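Local coordinates for protein NS2 (Infectious salmon anemia virus, PDB 5WCO) that probably forms the matrix layer beneath the viral envelope, polymerising with itself and associating with the membrane, at residues K86-I98 with M117-L129. Sequence-based numbering, arbitrary orientation.
Sequences KVKTLNQLVNGMI and MATLMRDHIRNWL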
ATOM      1  N   LYS A  86       7.493 -27.854   4.583  1.00 74.80           N
ATOM      2  CA  LYS A  86       6.036 -27.779   4.473  1.00 74.76           C
ATOM      3  C   LYS A  86       5.357 -27.065   5.655  1.00 66.98           C
ATOM      4  O   LYS A  86       5.849 -27.092   6.783  1.00 62.88           O
ATOM      5  CB  LYS A  86       5.433 -29.156   4.163  1.00 78.30           C
ATOM      6  CG  LYS A  86       5.404 -29.509   2.651  1.00 80.85           C
ATOM      7  CD  LYS A  86       6.589 -28.941   1.834  1.00 73.36           C
ATOM      8  CE  LYS A  86       6.207 -27.679   1.041  1.00 70.62           C
ATOM      9  NZ  LYS A  86       5.058 -27.877   0.107  1.00 69.43           N
ATOM     10  N   VAL A  87       4.234 -26.410   5.365  1.00 66.23           N
ATOM     11  CA  VAL A  87       3.662 -25.381   6.234  1.00 61.66           C
ATOM     12  C   VAL A  87       2.220 -25.725   6.608  1.00 60.73           C
ATOM     13  O   VAL A  87       1.286 -25.523   5.824  1.00 67.64           O
ATOM     14  CB  VAL A  87       3.748 -24.018   5.518  1.00 53.93           C
ATOM     15  CG1 VAL A  87       3.375 -22.869   6.449  1.00 52.01           C
ATOM     16  CG2 VAL A  87       5.160 -23.830   4.961  1.00 47.12           C
ATOM     17  N   LYS A  88       2.039 -26.253   7.810  1.00 57.20           N
ATOM     18  CA  LYS A  88       0.761 -26.859   8.176  1.00 61.17           C
ATOM     19  C   LYS A  88       0.053 -26.047   9.238  1.00 54.93           C
ATOM     20  O   LYS A  88      -1.176 -25.936   9.245  1.00 54.36           O
ATOM     21  CB  LYS A  88       0.961 -28.295   8.687  1.00 60.71           C
ATOM     22  CG  LYS A  88      -0.323 -29.145   8.690  1.00 70.21           C
ATOM     23  CD  LYS A  88      -0.279 -30.222   9.780  1.00 65.91           C
ATOM     24  CE  LYS A  88      -1.636 -30.875   9.959  1.00 55.46           C
ATOM     25  NZ  LYS A  88      -1.746 -31.447  11.329  1.00 57.09           N
ATOM     26  N   THR A  89       0.844 -25.481  10.136  1.00 49.86           N
ATOM     27  CA  THR A  89       0.299 -24.678  11.217  1.00 50.25           C
ATOM     28  C   THR A  89       0.612 -23.172  11.116  1.00 55.29           C
ATOM     29  O   THR A  89       1.702 -22.740  10.671  1.00 45.82           O
ATOM     30  CB  THR A  89       0.771 -25.205  12.586  1.00 51.03           C
ATOM     31  OG1 THR A  89       2.034 -24.627  12.919  1.00 55.26           O
ATOM     32  CG2 THR A  89       0.929 -26.705  12.530  1.00 60.52           C
ATOM     33  N   LEU A  90      -0.359 -22.387  11.570  1.00 52.06           N
ATOM     34  CA  LEU A  90      -0.158 -20.977  11.780  1.00 47.41           C
ATOM     35  C   LEU A  90       1.191 -20.703  12.449  1.00 47.19           C
ATOM     36  O   LEU A  90       1.824 -19.689  12.153  1.00 47.36           O
ATOM     37  CB  LEU A  90      -1.302 -20.405  12.595  1.00 42.87           C
ATOM     38  CG  LEU A  90      -1.347 -18.891  12.777  1.00 51.54           C
ATOM     39  CD1 LEU A  90      -1.604 -18.169  11.415  1.00 49.96           C
ATOM     40  CD2 LEU A  90      -2.368 -18.491  13.839  1.00 42.60           C
ATOM     41  N   ASN A  91       1.649 -21.623  13.302  1.00 49.26           N
ATOM     42  CA  ASN A  91       2.974 -21.525  13.942  1.00 50.21           C
ATOM     43  C   ASN A  91       4.124 -21.485  12.950  1.00 48.56           C
ATOM     44  O   ASN A  91       4.876 -20.510  12.922  1.00 49.91           O
ATOM     45  CB  ASN A  91       3.229 -22.662  14.940  1.00 56.42           C
ATOM     46  CG  ASN A  91       4.404 -22.366  15.869  1.00 64.91           C
ATOM     47  OD1 ASN A  91       4.353 -21.413  16.668  1.00 65.18           O
ATOM     48  ND2 ASN A  91       5.466 -23.183  15.778  1.00 62.52           N
ATOM     49  N   GLN A  92       4.241 -22.534  12.137  1.00 49.01           N
ATOM     50  CA  GLN A  92       5.298 -22.644  11.136  1.00 46.83           C
ATOM     51  C   GLN A  92       5.303 -21.404  10.253  1.00 49.98           C
ATOM     52  O   GLN A  92       6.344 -20.770  10.047  1.00 50.14           O
ATOM     53  CB  GLN A  92       5.102 -23.900  10.282  1.00 43.58           C
ATOM     54  CG  GLN A  92       5.395 -25.218  11.001  1.00 51.71           C
ATOM     55  CD  GLN A  92       4.793 -26.427  10.289  1.00 57.42           C
ATOM     56  OE1 GLN A  92       3.571 -26.596  10.261  1.00 59.22           O
ATOM     57  NE2 GLN A  92       5.643 -27.267   9.713  1.00 53.48           N
ATOM     58  N   LEU A  93       4.113 -21.058   9.772  1.00 47.08           N
ATOM     59  CA  LEU A  93       3.900 -19.883   8.954  1.00 47.32           C
ATOM     60  C   LEU A  93       4.445 -18.605   9.585  1.00 47.69           C
ATOM     61  O   LEU A  93       5.189 -17.885   8.936  1.00 51.57           O
ATOM     62  CB  LEU A  93       2.426 -19.696   8.617  1.00 47.26           C
ATOM     63  CG  LEU A  93       2.207 -18.443   7.771  1.00 48.26           C
ATOM     64  CD1 LEU A  93       2.647 -18.685   6.309  1.00 39.74           C
ATOM     65  CD2 LEU A  93       0.758 -18.018   7.860  1.00 49.77           C
ATOM     66  N   VAL A  94       4.087 -18.329  10.832  1.00 45.18           N
ATOM     67  CA  VAL A  94       4.519 -17.101  11.485  1.00 41.94           C
ATOM     68  C   VAL A  94       6.033 -17.077  11.756  1.00 47.41           C
ATOM     69  O   VAL A  94       6.654 -16.026  11.671  1.00 46.39           O
ATOM     70  CB  VAL A  94       3.716 -16.837  12.778  1.00 42.08           C
ATOM     71  CG1 VAL A  94       4.411 -15.790  13.669  1.00 41.74           C
ATOM     72  CG2 VAL A  94       2.312 -16.398  12.434  1.00 42.79           C
ATOM     73  N   ASN A  95       6.631 -18.226  12.073  1.00 47.72           N
ATOM     74  CA  ASN A  95       8.069 -18.258  12.322  1.00 46.32           C
ATOM     75  C   ASN A  95       8.851 -18.250  11.017  1.00 49.38           C
ATOM     76  O   ASN A  95       9.916 -17.656  10.936  1.00 56.88           O
ATOM     77  CB  ASN A  95       8.468 -19.457  13.200  1.00 51.72           C
ATOM     78  CG  ASN A  95       7.831 -19.407  14.580  1.00 59.86           C
ATOM     79  OD1 ASN A  95       7.694 -18.330  15.173  1.00 60.82           O
ATOM     80  ND2 ASN A  95       7.411 -20.569  15.088  1.00 58.67           N
ATOM     81  N   GLY A  96       8.314 -18.906   9.993  1.00 45.85           N
ATOM     82  CA  GLY A  96       8.951 -18.920   8.702  1.00 41.59           C
ATOM     83  C   GLY A  96       9.009 -17.528   8.095  1.00 50.86           C
ATOM     84  O   GLY A  96       9.922 -17.209   7.348  1.00 55.88           O
ATOM     85  N   MET A  97       8.042 -16.687   8.443  1.00 46.53           N
ATOM     86  CA  MET A  97       7.996 -15.313   7.978  1.00 49.45           C
ATOM     87  C   MET A  97       8.973 -14.377   8.720  1.00 52.02           C
ATOM     88  O   MET A  97       8.996 -13.180   8.461  1.00 47.35           O
ATOM     89  CB  MET A  97       6.555 -14.771   8.039  1.00 43.41           C
ATOM     90  CG  MET A  97       5.708 -15.240   6.867  1.00 47.76           C
ATOM     91  SD  MET A  97       4.008 -14.665   6.928  1.00 55.17           S
ATOM     92  CE  MET A  97       4.144 -12.900   6.518  1.00 49.51           C
ATOM     93  N   ILE A  98       9.792 -14.909   9.626  1.00 47.59           N
ATOM     94  CA  ILE A  98      10.824 -14.068  10.232  1.00 50.21           C
ATOM     95  C   ILE A  98      12.002 -13.748   9.277  1.00 52.61           C
ATOM     96  O   ILE A  98      12.344 -12.569   9.044  1.00 47.46           O
ATOM     97  CB  ILE A  98      11.354 -14.668  11.532  1.00 47.73           C
ATOM     98  CG1 ILE A  98      10.200 -14.843  12.516  1.00 49.58           C
ATOM     99  CG2 ILE A  98      12.416 -13.773  12.148  1.00 43.92           C
ATOM    100  CD1 ILE A  98      10.606 -15.408  13.827  1.00 49.25           C
ATOM    101  N   MET A 117      -7.486 -24.276   9.644  1.00 55.88           N
ATOM    102  CA  MET A 117      -6.121 -23.796   9.618  1.00 53.86           C
ATOM    103  C   MET A 117      -5.960 -22.838   8.439  1.00 57.12           C
ATOM    104  O   MET A 117      -5.307 -21.802   8.555  1.00 48.48           O
ATOM    105  CB  MET A 117      -5.138 -24.954   9.492  1.00 52.72           C
ATOM    106  CG  MET A 117      -3.723 -24.563   9.870  1.00 49.98           C
ATOM    107  SD  MET A 117      -3.580 -23.878  11.553  1.00 53.00           S
ATOM    108  CE  MET A 117      -3.103 -25.354  12.478  1.00 53.97           C
ATOM    109  N   ALA A 118      -6.585 -23.198   7.320  1.00 54.44           N
ATOM    110  CA  ALA A 118      -6.620 -22.357   6.135  1.00 54.49           C
ATOM    111  C   ALA A 118      -7.208 -20.989   6.464  1.00 56.12           C
ATOM    112  O   ALA A 118      -6.666 -19.957   6.053  1.00 56.28           O
ATOM    113  CB  ALA A 118      -7.414 -23.028   5.022  1.00 53.39           C
ATOM    114  N   THR A 119      -8.298 -20.994   7.225  1.00 53.10           N
ATOM    115  CA  THR A 119      -8.940 -19.770   7.715  1.00 55.65           C
ATOM    116  C   THR A 119      -8.019 -18.904   8.603  1.00 53.78           C
ATOM    117  O   THR A 119      -8.010 -17.685   8.489  1.00 57.52           O
ATOM    118  CB  THR A 119     -10.250 -20.114   8.482  1.00 62.53           C
ATOM    119  OG1 THR A 119     -11.255 -20.545   7.555  1.00 61.73           O
ATOM    120  CG2 THR A 119     -10.778 -18.913   9.280  1.00 62.86           C
ATOM    121  N   LEU A 120      -7.247 -19.539   9.480  1.00 53.89           N
ATOM    122  CA  LEU A 120      -6.360 -18.832  10.409  1.00 54.71           C
ATOM    123  C   LEU A 120      -5.177 -18.218   9.663  1.00 52.44           C
ATOM    124  O   LEU A 120      -4.679 -17.134  10.013  1.00 47.97           O
ATOM    125  CB  LEU A 120      -5.850 -19.793  11.509  1.00 48.81           C
ATOM    126  CG  LEU A 120      -6.861 -20.177  12.600  1.00 47.52           C
ATOM    127  CD1 LEU A 120      -6.350 -21.341  13.421  1.00 51.23           C
ATOM    128  CD2 LEU A 120      -7.174 -18.996  13.516  1.00 46.37           C
ATOM    129  N   MET A 121      -4.725 -18.945   8.648  1.00 48.09           N
ATOM    130  CA  MET A 121      -3.609 -18.526   7.840  1.00 50.78           C
ATOM    131  C   MET A 121      -4.082 -17.387   6.960  1.00 50.07           C
ATOM    132  O   MET A 121      -3.379 -16.402   6.789  1.00 51.48           O
ATOM    133  CB  MET A 121      -3.063 -19.687   7.007  1.00 49.05           C
ATOM    134  CG  MET A 121      -2.248 -20.697   7.810  1.00 46.53           C
ATOM    135  SD  MET A 121      -1.332 -21.773   6.685  1.00 61.27           S
ATOM    136  CE  MET A 121      -0.576 -22.920   7.830  1.00 56.69           C
ATOM    137  N   ARG A 122      -5.297 -17.518   6.443  1.00 51.18           N
ATOM    138  CA  ARG A 122      -5.907 -16.497   5.607  1.00 52.16           C
ATOM    139  C   ARG A 122      -5.980 -15.153   6.363  1.00 53.89           C
ATOM    140  O   ARG A 122      -5.419 -14.128   5.925  1.00 47.82           O
ATOM    141  CB  ARG A 122      -7.300 -16.971   5.150  1.00 56.72           C
ATOM    142  CG  ARG A 122      -8.100 -15.959   4.332  1.00 62.48           C
ATOM    143  CD  ARG A 122      -9.505 -16.460   4.020  1.00 62.63           C
ATOM    144  NE  ARG A 122      -9.517 -17.560   3.056  1.00 65.74           N
ATOM    145  CZ  ARG A 122      -9.954 -18.792   3.321  1.00 70.12           C
ATOM    146  NH1 ARG A 122     -10.422 -19.111   4.529  1.00 64.12           N
ATOM    147  NH2 ARG A 122      -9.920 -19.714   2.366  1.00 64.46           N
ATOM    148  N   ASP A 123      -6.649 -15.175   7.512  1.00 54.15           N
ATOM    149  CA  ASP A 123      -6.757 -13.990   8.351  1.00 52.72           C
ATOM    150  C   ASP A 123      -5.390 -13.472   8.789  1.00 48.92           C
ATOM    151  O   ASP A 123      -5.205 -12.273   8.939  1.00 46.66           O
ATOM    152  CB  ASP A 123      -7.645 -14.272   9.562  1.00 50.91           C
ATOM    153  CG  ASP A 123      -9.033 -14.710   9.164  1.00 63.30           C
ATOM    154  OD1 ASP A 123      -9.503 -14.290   8.074  1.00 67.22           O
ATOM    155  OD2 ASP A 123      -9.650 -15.476   9.948  1.00 73.39           O
ATOM    156  N   HIS A 124      -4.426 -14.363   8.985  1.00 46.70           N
ATOM    157  CA  HIS A 124      -3.083 -13.890   9.314  1.00 47.49           C
ATOM    158  C   HIS A 124      -2.469 -13.065   8.183  1.00 49.29           C
ATOM    159  O   HIS A 124      -2.007 -11.940   8.403  1.00 46.82           O
ATOM    160  CB  HIS A 124      -2.130 -15.028   9.655  1.00 40.10           C
ATOM    161  CG  HIS A 124      -0.793 -14.544  10.114  1.00 44.88           C
ATOM    162  ND1 HIS A 124      -0.596 -13.970  11.351  1.00 50.37           N
ATOM    163  CD2 HIS A 124       0.405 -14.503   9.481  1.00 42.18           C
ATOM    164  CE1 HIS A 124       0.669 -13.612  11.474  1.00 40.07           C
ATOM    165  NE2 HIS A 124       1.297 -13.927  10.355  1.00 50.05           N
ATOM    166  N   ILE A 125      -2.467 -13.643   6.981  1.00 46.79           N
ATOM    167  CA  ILE A 125      -1.846 -13.024   5.809  1.00 54.21           C
ATOM    168  C   ILE A 125      -2.539 -11.712   5.450  1.00 49.16           C
ATOM    169  O   ILE A 125      -1.884 -10.698   5.203  1.00 46.68           O
ATOM    170  CB  ILE A 125      -1.876 -13.962   4.580  1.00 51.87           C
ATOM    171  CG1 ILE A 125      -1.161 -15.282   4.893  1.00 46.34           C
ATOM    172  CG2 ILE A 125      -1.289 -13.251   3.369  1.00 43.09           C
ATOM    173  CD1 ILE A 125       0.323 -15.127   5.213  1.00 51.06           C
ATOM    174  N   ARG A 126      -3.872 -11.752   5.440  1.00 50.75           N
ATOM    175  CA  ARG A 126      -4.699 -10.572   5.176  1.00 48.81           C
ATOM    176  C   ARG A 126      -4.357  -9.467   6.157  1.00 49.43           C
ATOM    177  O   ARG A 126      -4.062  -8.336   5.761  1.00 49.16           O
ATOM    178  CB  ARG A 126      -6.169 -10.945   5.265  1.00 45.38           C
ATOM    179  CG  ARG A 126      -7.122  -9.773   5.289  1.00 53.18           C
ATOM    180  CD  ARG A 126      -8.323 -10.068   4.394  1.00 54.55           C
ATOM    181  NE  ARG A 126      -8.794 -11.439   4.550  1.00 64.69           N
ATOM    182  CZ  ARG A 126      -9.517 -12.084   3.647  1.00 65.26           C
ATOM    183  NH1 ARG A 126      -9.847 -11.471   2.510  1.00 51.83           N
ATOM    184  NH2 ARG A 126      -9.895 -13.338   3.884  1.00 59.36           N
ATOM    185  N   ASN A 127      -4.348  -9.817   7.438  1.00 45.00           N
ATOM    186  CA  ASN A 127      -3.997  -8.866   8.478  1.00 49.97           C
ATOM    187  C   ASN A 127      -2.562  -8.357   8.314  1.00 54.44           C
ATOM    188  O   ASN A 127      -2.267  -7.169   8.533  1.00 53.40           O
ATOM    189  CB  ASN A 127      -4.254  -9.474   9.861  1.00 49.77           C
ATOM    190  CG  ASN A 127      -3.282  -8.988  10.902  1.00 67.33           C
ATOM    191  OD1 ASN A 127      -3.400  -7.858  11.408  1.00 66.88           O
ATOM    192  ND2 ASN A 127      -2.298  -9.844  11.241  1.00 62.75           N
ATOM    193  N   TRP A 128      -1.673  -9.250   7.890  1.00 49.74           N
ATOM    194  CA  TRP A 128      -0.281  -8.880   7.681  1.00 48.87           C
ATOM    195  C   TRP A 128      -0.162  -7.875   6.531  1.00 56.24           C
ATOM    196  O   TRP A 128       0.509  -6.842   6.652  1.00 48.79           O
ATOM    197  CB  TRP A 128       0.565 -10.122   7.395  1.00 47.41           C
ATOM    198  CG  TRP A 128       2.009  -9.802   7.221  1.00 45.47           C
ATOM    199  CD1 TRP A 128       2.929  -9.670   8.195  1.00 47.15           C
ATOM    200  CD2 TRP A 128       2.684  -9.558   5.985  1.00 44.50           C
ATOM    201  NE1 TRP A 128       4.148  -9.357   7.659  1.00 44.82           N
ATOM    202  CE2 TRP A 128       4.029  -9.282   6.297  1.00 44.14           C
ATOM    203  CE3 TRP A 128       2.289  -9.540   4.648  1.00 48.16           C
ATOM    204  CZ2 TRP A 128       4.986  -9.008   5.323  1.00 45.84           C
ATOM    205  CZ3 TRP A 128       3.235  -9.254   3.669  1.00 51.30           C
ATOM    206  CH2 TRP A 128       4.570  -8.997   4.015  1.00 53.11           C
ATOM    207  N   LEU A 129      -0.826  -8.197   5.419  1.00 53.59           N
ATOM    208  CA  LEU A 129      -0.888  -7.309   4.264  1.00 56.78           C
ATOM    209  C   LEU A 129      -1.408  -5.920   4.649  1.00 57.28           C
ATOM    210  O   LEU A 129      -0.826  -4.905   4.270  1.00 61.50           O
ATOM    211  CB  LEU A 129      -1.752  -7.933   3.157  1.00 51.00           C
ATOM    212  CG  LEU A 129      -1.005  -8.985   2.336  1.00 52.13           C
ATOM    213  CD1 LEU A 129      -1.925  -9.706   1.360  1.00 48.24           C
ATOM    214  CD2 LEU A 129       0.199  -8.365   1.606  1.00 47.30           C
TER
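M97 and W128 meet because the methionine chain, straight at chi2, bends at its end (chi3 73°), while chi1 of -178° swings the W128 indole toward helix 90-98 and chi2 near 85° turns the ring so that a face meets M97 CE. CE makes a CH-pi contact 3.5 Å from the centroid of the five-membered ring, almost on its normal; SD behind it, 5.2 Å from that centroid, adds a more distant Met-aromatic contact. An unbranched chain whose S-CH3 end can turn onto the ring suits this place. One helical turn back, the short, branched V94 sets CG2 over a face of the H124 imidazole, 3.6 Å from its centroid, another CH-pi contact; M97 SD lies near that ring's edge. L93 CD2 touches both H124 CD2, obliquely to the ring, and I125 CD1 at 3.9 Å. L90, its forked end apt for a knob, sits among M117, L120, M121 and H124. At the helix start, T89's hydroxyl suits the N-cap of a capping box: Q92 N donates to T89 OG1, and Q92 OE1 accepts from T89 N, near the amide plane, and from K88 N, above it, so one oxygen holds two backbone N-H groups. The slender, extended M121 brings CE against the backbone of K88 and T89, and L90 N bonds weakly to M117 SD (3.5 Å). Helix 101-110 also packs on L93 and I125. Cohesion between helices 90-98 and 117-129 thus probably owes more to dispersion and burial than to charge.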